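Pullulanase (Bacillus acidopullulyticus, PDB 2WAN) hydrolyses the alpha-1,6-glucosidic linkages of pullulan and probably those at the branch points of starch-derived dextrins. Local coordinates at residues I435-V440 with T485-P490; W507-R512 with N549-Y554. All coordinates share one frame; numbering follows the deposited sequence.

Interaction 1: I435-V440 with T485-P490; sequences IYEAHV and TVQLQP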
ATOM      1  N   ILE A 435      17.314   1.439   6.004  1.00  8.75           N
ATOM      2  CA  ILE A 435      16.438   0.272   6.017  1.00  8.77           C
ATOM      3  C   ILE A 435      17.049  -0.853   5.160  1.00  9.85           C
ATOM      4  O   ILE A 435      17.446  -0.630   4.026  1.00  8.68           O
ATOM      5  CB  ILE A 435      15.014   0.654   5.532  1.00 11.08           C
ATOM      6  CG1 ILE A 435      14.403   1.704   6.473  1.00  9.04           C
ATOM      7  CG2 ILE A 435      14.114  -0.581   5.492  1.00  9.22           C
ATOM      8  CD1 ILE A 435      13.081   2.324   5.956  1.00 10.14           C
ATOM      9  N   TYR A 436      17.087  -2.062   5.712  1.00  9.41           N
ATOM     10  CA  TYR A 436      17.718  -3.214   5.072  1.00  8.71           C
ATOM     11  C   TYR A 436      16.672  -4.313   4.900  1.00  9.24           C
ATOM     12  O   TYR A 436      16.231  -4.915   5.882  1.00  9.33           O
ATOM     13  CB  TYR A 436      18.857  -3.674   5.984  1.00  7.18           C
ATOM     14  CG  TYR A 436      19.744  -4.820   5.527  1.00  7.52           C
ATOM     15  CD1 TYR A 436      19.449  -6.132   5.883  1.00  7.75           C
ATOM     16  CD2 TYR A 436      20.923  -4.571   4.819  1.00  9.10           C
ATOM     17  CE1 TYR A 436      20.286  -7.194   5.517  1.00 10.54           C
ATOM     18  CE2 TYR A 436      21.778  -5.622   4.443  1.00  9.39           C
ATOM     19  CZ  TYR A 436      21.466  -6.919   4.810  1.00 11.57           C
ATOM     20  OH  TYR A 436      22.322  -7.945   4.463  1.00 11.68           O
ATOM     21  N   GLU A 437      16.255  -4.557   3.658  1.00 10.45           N
ATOM     22  CA  GLU A 437      15.200  -5.553   3.380  1.00  9.10           C
ATOM     23  C   GLU A 437      15.739  -6.986   3.418  1.00 11.17           C
ATOM     24  O   GLU A 437      16.741  -7.297   2.770  1.00 10.69           O
ATOM     25  CB  GLU A 437      14.549  -5.293   2.016  1.00 12.94           C
ATOM     26  CG  GLU A 437      13.333  -6.208   1.725  1.00 10.24           C
ATOM     27  CD  GLU A 437      12.730  -5.935   0.334  1.00 13.97           C
ATOM     28  OE1 GLU A 437      13.489  -5.679  -0.628  1.00 12.17           O
ATOM     29  OE2 GLU A 437      11.502  -6.005   0.199  1.00 14.31           O
ATOM     30  N   ALA A 438      15.088  -7.864   4.176  1.00  9.17           N
ATOM     31  CA  ALA A 438      15.542  -9.259   4.274  1.00 10.13           C
ATOM     32  C   ALA A 438      14.367 -10.222   4.431  1.00 10.68           C
ATOM     33  O   ALA A 438      13.415  -9.934   5.149  1.00 12.41           O
ATOM     34  CB  ALA A 438      16.516  -9.423   5.468  1.00 10.56           C
ATOM     35  N   HIS A 439      14.455 -11.364   3.752  1.00 10.22           N
ATOM     36  CA  HIS A 439      13.524 -12.490   3.922  1.00  8.45           C
ATOM     37  C   HIS A 439      14.069 -13.438   4.991  1.00  9.24           C
ATOM     38  O   HIS A 439      15.266 -13.731   4.994  1.00  9.39           O
ATOM     39  CB  HIS A 439      13.424 -13.183   2.559  1.00 10.34           C
ATOM     40  CG  HIS A 439      12.407 -14.280   2.475  1.00 11.16           C
ATOM     41  ND1 HIS A 439      12.647 -15.562   2.942  1.00  9.38           N
ATOM     42  CD2 HIS A 439      11.182 -14.309   1.906  1.00 11.62           C
ATOM     43  CE1 HIS A 439      11.593 -16.318   2.691  1.00 13.84           C
ATOM     44  NE2 HIS A 439      10.695 -15.586   2.056  1.00 11.72           N
ATOM     45  N   VAL A 440      13.214 -13.891   5.916  1.00  7.67           N
ATOM     46  CA  VAL A 440      13.696 -14.736   7.032  1.00  8.80           C
ATOM     47  C   VAL A 440      14.402 -16.014   6.559  1.00  8.56           C
ATOM     48  O   VAL A 440      15.419 -16.423   7.163  1.00 11.74           O
ATOM     49  CB  VAL A 440      12.543 -15.082   8.014  1.00  8.78           C
ATOM     50  CG1 VAL A 440      13.018 -16.030   9.115  1.00 12.37           C
ATOM     51  CG2 VAL A 440      11.977 -13.779   8.656  1.00  9.90           C
ATOM     52  N   THR A 485      17.691  -0.548  10.698  1.00 10.57           N
ATOM     53  CA  THR A 485      16.350  -1.108  10.707  1.00 10.14           C
ATOM     54  C   THR A 485      16.284  -2.235   9.688  1.00 10.45           C
ATOM     55  O   THR A 485      16.698  -2.060   8.536  1.00 10.70           O
ATOM     56  CB  THR A 485      15.273  -0.031  10.347  1.00 10.53           C
ATOM     57  OG1 THR A 485      15.538   1.180  11.068  1.00 13.08           O
ATOM     58  CG2 THR A 485      13.870  -0.511  10.688  1.00 11.97           C
ATOM     59  N   VAL A 486      15.801  -3.401  10.130  1.00  8.26           N
ATOM     60  CA  VAL A 486      15.554  -4.528   9.213  1.00  8.20           C
ATOM     61  C   VAL A 486      14.089  -4.494   8.793  1.00  7.43           C
ATOM     62  O   VAL A 486      13.196  -4.462   9.642  1.00  9.32           O
ATOM     63  CB  VAL A 486      15.905  -5.892   9.874  1.00  8.20           C
ATOM     64  CG1 VAL A 486      15.456  -7.060   8.988  1.00  8.17           C
ATOM     65  CG2 VAL A 486      17.399  -5.990  10.098  1.00 10.39           C
ATOM     66  N   GLN A 487      13.839  -4.496   7.482  1.00  8.71           N
ATOM     67  CA  GLN A 487      12.483  -4.678   6.992  1.00  9.88           C
ATOM     68  C   GLN A 487      12.318  -6.142   6.610  1.00 11.15           C
ATOM     69  O   GLN A 487      12.956  -6.618   5.670  1.00 10.62           O
ATOM     70  CB  GLN A 487      12.190  -3.767   5.797  1.00 10.91           C
ATOM     71  CG  GLN A 487      10.797  -3.986   5.129  1.00 10.33           C
ATOM     72  CD  GLN A 487      10.661  -3.167   3.862  1.00 11.26           C
ATOM     73  OE1 GLN A 487      10.791  -1.946   3.888  1.00 10.92           O
ATOM     74  NE2 GLN A 487      10.446  -3.839   2.736  1.00 10.71           N
ATOM     75  N   LEU A 488      11.474  -6.859   7.355  1.00  9.95           N
ATOM     76  CA  LEU A 488      11.265  -8.289   7.085  1.00  8.62           C
ATOM     77  C   LEU A 488      10.221  -8.501   6.003  1.00 10.62           C
ATOM     78  O   LEU A 488       9.137  -7.916   6.080  1.00  9.11           O
ATOM     79  CB  LEU A 488      10.785  -9.005   8.360  1.00 10.55           C
ATOM     80  CG  LEU A 488      11.730  -9.061   9.557  1.00 12.51           C
ATOM     81  CD1 LEU A 488      10.973  -9.678  10.734  1.00 11.10           C
ATOM     82  CD2 LEU A 488      12.975  -9.860   9.222  1.00 11.16           C
ATOM     83  N   GLN A 489      10.526  -9.348   5.012  1.00 10.10           N
ATOM     84  CA  GLN A 489       9.497  -9.785   4.049  1.00 10.22           C
ATOM     85  C   GLN A 489       8.400 -10.509   4.850  1.00  9.77           C
ATOM     86  O   GLN A 489       8.618 -10.861   6.014  1.00  9.78           O
ATOM     87  CB  GLN A 489      10.094 -10.639   2.929  1.00 10.06           C
ATOM     88  CG  GLN A 489      10.898  -9.804   1.935  1.00 12.41           C
ATOM     89  CD  GLN A 489      11.118 -10.538   0.620  1.00 14.26           C
ATOM     90  OE1 GLN A 489      12.200 -11.045   0.373  1.00 15.26           O
ATOM     91  NE2 GLN A 489      10.076 -10.614  -0.212  1.00 14.00           N
ATOM     92  N   PRO A 490       7.200 -10.671   4.277  1.00  9.00           N
ATOM     93  CA  PRO A 490       6.026 -11.027   5.106  1.00  9.06           C
ATOM     94  C   PRO A 490       6.184 -12.166   6.122  1.00  9.91           C
ATOM     95  O   PRO A 490       6.512 -13.314   5.766  1.00  9.56           O
ATOM     96  CB  PRO A 490       4.972 -11.355   4.061  1.00 12.06           C
ATOM     97  CG  PRO A 490       5.277 -10.313   2.992  1.00  7.76           C
ATOM     98  CD  PRO A 490       6.803 -10.344   2.890  1.00  8.97           C
TER
HETATM   99  O   HOH W   1       9.986  -6.527   2.386  1.00 11.90           O
HETATM  100  O   HOH W   2      10.136  -3.462  -0.225  1.00 13.04           O
HETATM  101  O   HOH W   3      10.462 -13.018   5.500  1.00 11.84           O
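Glu437 OE2 is held by two waters, both of which also accept from the amide of Gln487, so the two side chains are clamped together through solvent. The shorter link has one water 2.7 Å from both Glu437 OE2 and Gln487 NE2; the second water is slightly farther from each. In both residues CG is anti to the backbone N (chi1 -174° in Glu437) and the chain beyond it is extended, which makes them run alongside each other in the same direction. Their polar planes are nonetheless turned 79° apart. A carboxylate and an amide suit these places because one accepts from both waters while the other donates to them; their remaining oxygens are taken by His735 N (Glu437 OE1) and Tyr649 OH (Gln487 OE1).

On the same face, at the start of the strand, Ile435 CG2 lies 3.7 Å from Gln487 CB. The backbones pair in parallel as strands 435-438 and 485-488, through four hydrogen bonds such as Ala438 N to Gln487 O. These are adjacent strands of the (beta/alpha)8 barrel, and on the other face Tyr436 and Val486 meet Leu478 of helix 474-481, part of the crossover between them. Small Ala438 sits on this helix side too.

Past the strands, Gln489 lies crosswise to His439, its OE1 at the ring edge and 3.3 Å from His439 CB. His439 is the N-cap of the following short helix; ND1 faces its first amides through weak bonds, and NE2 bonds to Asn506 O. Val440 CG2 meets Leu488 CD2 at 4.1 Å. The Val486, Ala438 and Leu488 face is mainly apolar, although Tyr436 OH bonds to Glu781. The opposite face mixes Ile435 with Glu437 and Gln487, whose buried polar ends are positioned by waters, His735 and Tyr649.

Interaction 2: W507-R512 with N549-Y554; sequences WGYDPR and NMDVVY
Tyr509 OH donates to Asp551 OD2 over 2.6 Å, the short polar bond of this contact. The hydroxyl comes to the syn side of OD2, 35° out of the carboxylate plane, while OD2 itself lies in the plane of the phenol ring, at its edge. With CG anti to the backbone N (chi1 -169°), Asp551 reaches across from its strand, and its other oxygen, OD1, forms a salt bridge with Arg620. Tyrosine suits the place because it spans from the loop to this buried acid and ends in a donor.

Tight packing continues around Val553, whose two methyls divide the work. CG2 touches Tyr509 CD1 at 3.5 Å, whereas CG1 lies 3.8 Å from Pro511 CD. The proline ring turns its CG to Val553 O at 3.3 Å, a carbonyl that also takes the hydroxyl of Tyr514. The contact is looser at buried Gly508, whose O is 4.4 Å from Val553 CG2; of the touching residues, Tyr509 alone is partly exposed. The positive phi of Gly508 (99°) would press a CB against the carbonyl oxygen of Trp507.

Residues 507-511 form the WGYDP part of the YNWGYDP signature of type I pullulanases. The segment leads into strand 511-513, which pairs with strand 492-494, while strand 547-552 runs in the barrel beside strand 618-621 and Tyr554 packs on helix 597-614.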
ATOM      1  N   TRP A 507       7.890 -15.957  -1.035  1.00 13.54           N
ATOM      2  CA  TRP A 507       7.991 -14.614  -0.440  1.00 13.54           C
ATOM      3  C   TRP A 507       6.917 -14.325   0.610  1.00 14.58           C
ATOM      4  O   TRP A 507       7.183 -13.595   1.563  1.00 13.50           O
ATOM      5  CB  TRP A 507       7.900 -13.502  -1.484  1.00 14.41           C
ATOM      6  CG  TRP A 507       9.129 -13.285  -2.307  1.00 11.13           C
ATOM      7  CD1 TRP A 507      10.396 -13.742  -2.050  1.00 14.72           C
ATOM      8  CD2 TRP A 507       9.210 -12.513  -3.505  1.00 12.07           C
ATOM      9  NE1 TRP A 507      11.252 -13.325  -3.037  1.00 14.57           N
ATOM     10  CE2 TRP A 507      10.555 -12.556  -3.936  1.00 12.95           C
ATOM     11  CE3 TRP A 507       8.271 -11.798  -4.270  1.00 14.14           C
ATOM     12  CZ2 TRP A 507      10.988 -11.927  -5.113  1.00 15.10           C
ATOM     13  CZ3 TRP A 507       8.706 -11.158  -5.441  1.00 16.82           C
ATOM     14  CH2 TRP A 507      10.052 -11.233  -5.848  1.00 16.27           C
ATOM     15  N   GLY A 508       5.706 -14.847   0.401  1.00 12.79           N
ATOM     16  CA  GLY A 508       4.621 -14.669   1.363  1.00 15.08           C
ATOM     17  C   GLY A 508       3.599 -13.586   1.077  1.00 13.78           C
ATOM     18  O   GLY A 508       2.953 -13.078   2.016  1.00 11.86           O
ATOM     19  N   TYR A 509       3.423 -13.217  -0.196  1.00 12.50           N
ATOM     20  CA  TYR A 509       2.451 -12.151  -0.530  1.00 11.13           C
ATOM     21  C   TYR A 509       1.018 -12.674  -0.704  1.00 15.35           C
ATOM     22  O   TYR A 509       0.200 -12.014  -1.336  1.00 15.99           O
ATOM     23  CB  TYR A 509       2.914 -11.280  -1.730  1.00 12.83           C
ATOM     24  CG  TYR A 509       4.173 -10.538  -1.353  1.00 11.76           C
ATOM     25  CD1 TYR A 509       4.101  -9.392  -0.554  1.00 12.45           C
ATOM     26  CD2 TYR A 509       5.430 -11.009  -1.741  1.00 13.65           C
ATOM     27  CE1 TYR A 509       5.242  -8.732  -0.144  1.00 10.42           C
ATOM     28  CE2 TYR A 509       6.574 -10.357  -1.353  1.00 14.00           C
ATOM     29  CZ  TYR A 509       6.474  -9.219  -0.556  1.00 10.57           C
ATOM     30  OH  TYR A 509       7.630  -8.593  -0.130  1.00 11.34           O
ATOM     31  N   ASP A 510       0.735 -13.840  -0.119  1.00 14.86           N
ATOM     32  CA  ASP A 510      -0.623 -14.434  -0.131  1.00 12.38           C
ATOM     33  C   ASP A 510      -1.165 -14.642   1.306  1.00 11.97           C
ATOM     34  O   ASP A 510      -1.347 -15.782   1.762  1.00 13.55           O
ATOM     35  CB  ASP A 510      -0.652 -15.723  -0.972  1.00 14.58           C
ATOM     36  CG  ASP A 510       0.262 -16.815  -0.440  1.00 17.69           C
ATOM     37  OD1 ASP A 510       1.393 -16.530   0.010  1.00 19.65           O
ATOM     38  OD2 ASP A 510      -0.158 -17.989  -0.504  1.00 20.31           O
ATOM     39  N   PRO A 511      -1.425 -13.532   2.029  1.00 12.63           N
ATOM     40  CA  PRO A 511      -1.788 -13.661   3.450  1.00 12.03           C
ATOM     41  C   PRO A 511      -3.101 -14.411   3.701  1.00 13.20           C
ATOM     42  O   PRO A 511      -4.048 -14.343   2.897  1.00 12.06           O
ATOM     43  CB  PRO A 511      -1.910 -12.208   3.913  1.00 15.29           C
ATOM     44  CG  PRO A 511      -2.225 -11.447   2.667  1.00 13.76           C
ATOM     45  CD  PRO A 511      -1.469 -12.124   1.580  1.00 13.40           C
ATOM     46  N   ARG A 512      -3.140 -15.119   4.819  1.00 10.93           N
ATOM     47  CA  ARG A 512      -4.330 -15.865   5.226  1.00 11.33           C
ATOM     48  C   ARG A 512      -4.746 -15.533   6.656  1.00 12.71           C
ATOM     49  O   ARG A 512      -5.942 -15.335   6.921  1.00 11.13           O
ATOM     50  CB  ARG A 512      -4.085 -17.375   5.111  1.00 11.91           C
ATOM     51  CG  ARG A 512      -5.319 -18.280   5.439  1.00 11.64           C
ATOM     52  CD  ARG A 512      -4.945 -19.759   5.264  1.00 13.46           C
ATOM     53  NE  ARG A 512      -3.976 -20.151   6.288  1.00 13.21           N
ATOM     54  CZ  ARG A 512      -3.024 -21.061   6.144  1.00 16.18           C
ATOM     55  NH1 ARG A 512      -2.888 -21.736   5.007  1.00 15.81           N
ATOM     56  NH2 ARG A 512      -2.208 -21.304   7.155  1.00 17.28           N
ATOM     57  N   ASN A 549      10.837  -3.372  10.853  1.00  9.33           N
ATOM     58  CA  ASN A 549       9.662  -2.953  10.094  1.00  8.06           C
ATOM     59  C   ASN A 549       9.061  -4.174   9.401  1.00 11.54           C
ATOM     60  O   ASN A 549       9.770  -4.902   8.704  1.00 13.20           O
ATOM     61  CB  ASN A 549      10.041  -1.913   9.018  1.00  8.55           C
ATOM     62  CG  ASN A 549      10.511  -0.580   9.604  1.00 10.27           C
ATOM     63  OD1 ASN A 549      10.377  -0.328  10.800  1.00 11.25           O
ATOM     64  ND2 ASN A 549      11.080   0.275   8.750  1.00 10.29           N
ATOM     65  N   MET A 550       7.767  -4.402   9.571  1.00  9.80           N
ATOM     66  CA  MET A 550       7.133  -5.536   8.887  1.00  8.34           C
ATOM     67  C   MET A 550       6.577  -5.162   7.526  1.00 10.73           C
ATOM     68  O   MET A 550       5.774  -4.245   7.425  1.00  9.56           O
ATOM     69  CB  MET A 550       6.010  -6.114   9.760  1.00  8.22           C
ATOM     70  CG  MET A 550       6.528  -7.008  10.891  1.00  8.21           C
ATOM     71  SD  MET A 550       5.179  -7.535  12.015  1.00 12.91           S
ATOM     72  CE  MET A 550       4.104  -8.461  10.903  1.00  9.97           C
ATOM     73  N   ASP A 551       6.978  -5.906   6.495  1.00 10.03           N
ATOM     74  CA  ASP A 551       6.241  -5.907   5.202  1.00 10.51           C
ATOM     75  C   ASP A 551       4.871  -6.544   5.469  1.00 11.60           C
ATOM     76  O   ASP A 551       4.801  -7.671   5.964  1.00 11.18           O
ATOM     77  CB  ASP A 551       7.044  -6.735   4.197  1.00 11.52           C
ATOM     78  CG  ASP A 551       6.547  -6.615   2.770  1.00 11.37           C
ATOM     79  OD1 ASP A 551       5.379  -6.239   2.534  1.00 10.94           O
ATOM     80  OD2 ASP A 551       7.360  -6.897   1.861  1.00 12.21           O
ATOM     81  N   VAL A 552       3.795  -5.813   5.191  1.00  9.24           N
ATOM     82  CA  VAL A 552       2.423  -6.312   5.438  1.00  9.15           C
ATOM     83  C   VAL A 552       1.549  -6.167   4.195  1.00 11.29           C
ATOM     84  O   VAL A 552       1.690  -5.203   3.426  1.00 11.63           O
ATOM     85  CB  VAL A 552       1.764  -5.606   6.671  1.00  9.01           C
ATOM     86  CG1 VAL A 552       2.466  -6.040   7.988  1.00  8.44           C
ATOM     87  CG2 VAL A 552       1.836  -4.080   6.515  1.00  8.78           C
ATOM     88  N   VAL A 553       0.648  -7.128   4.009  1.00 11.01           N
ATOM     89  CA  VAL A 553      -0.103  -7.285   2.770  1.00 12.47           C
ATOM     90  C   VAL A 553      -1.614  -7.234   3.059  1.00 11.52           C
ATOM     91  O   VAL A 553      -2.351  -8.177   2.740  1.00 16.68           O
ATOM     92  CB  VAL A 553       0.293  -8.611   2.055  1.00 12.16           C
ATOM     93  CG1 VAL A 553      -0.218  -8.664   0.603  1.00 15.68           C
ATOM     94  CG2 VAL A 553       1.846  -8.828   2.103  1.00 12.57           C
ATOM     95  N   TYR A 554      -2.058  -6.108   3.623  1.00 13.04           N
ATOM     96  CA  TYR A 554      -3.486  -5.853   3.878  1.00 14.56           C
ATOM     97  C   TYR A 554      -4.292  -5.585   2.617  1.00 15.12           C
ATOM     98  O   TYR A 554      -5.516  -5.558   2.680  1.00 15.19           O
ATOM     99  CB  TYR A 554      -3.703  -4.714   4.904  1.00 12.51           C
ATOM    100  CG  TYR A 554      -3.127  -5.074   6.255  1.00 11.69           C
ATOM    101  CD1 TYR A 554      -3.749  -6.040   7.060  1.00  9.82           C
ATOM    102  CD2 TYR A 554      -1.937  -4.500   6.706  1.00 11.97           C
ATOM    103  CE1 TYR A 554      -3.194  -6.428   8.304  1.00 11.13           C
ATOM    104  CE2 TYR A 554      -1.380  -4.870   7.953  1.00 13.70           C
ATOM    105  CZ  TYR A 554      -2.017  -5.837   8.736  1.00  8.77           C
ATOM    106  OH  TYR A 554      -1.446  -6.197   9.937  1.00 11.33           O
TER

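Interactions 1 and 2 share the barrel sheet, their centres about 12 Å apart; strand 485-488 lies between strands 435-438 and 547-552. Probable backbone hydrogen bonds join them, Val486 O to Asn549 N and Leu488 N to Asn549 O, each 2.9 Å. Beyond the C-terminal ends of the strands, Pro490 CB packs 3.4 Å from Gly508 O, and Gln489 NE2 is hydrogen-bonded to Tyr509 OH, tying the loop of interaction 1 to the tyrosine of interaction 2. His735 touches both: its backbone N is hydrogen-bonded to Glu437 OE1, and its ring meets that of Tyr509. This polar cluster at the C-terminal end of the barrel is consistent with the active-site location in alpha-amylase family enzymes.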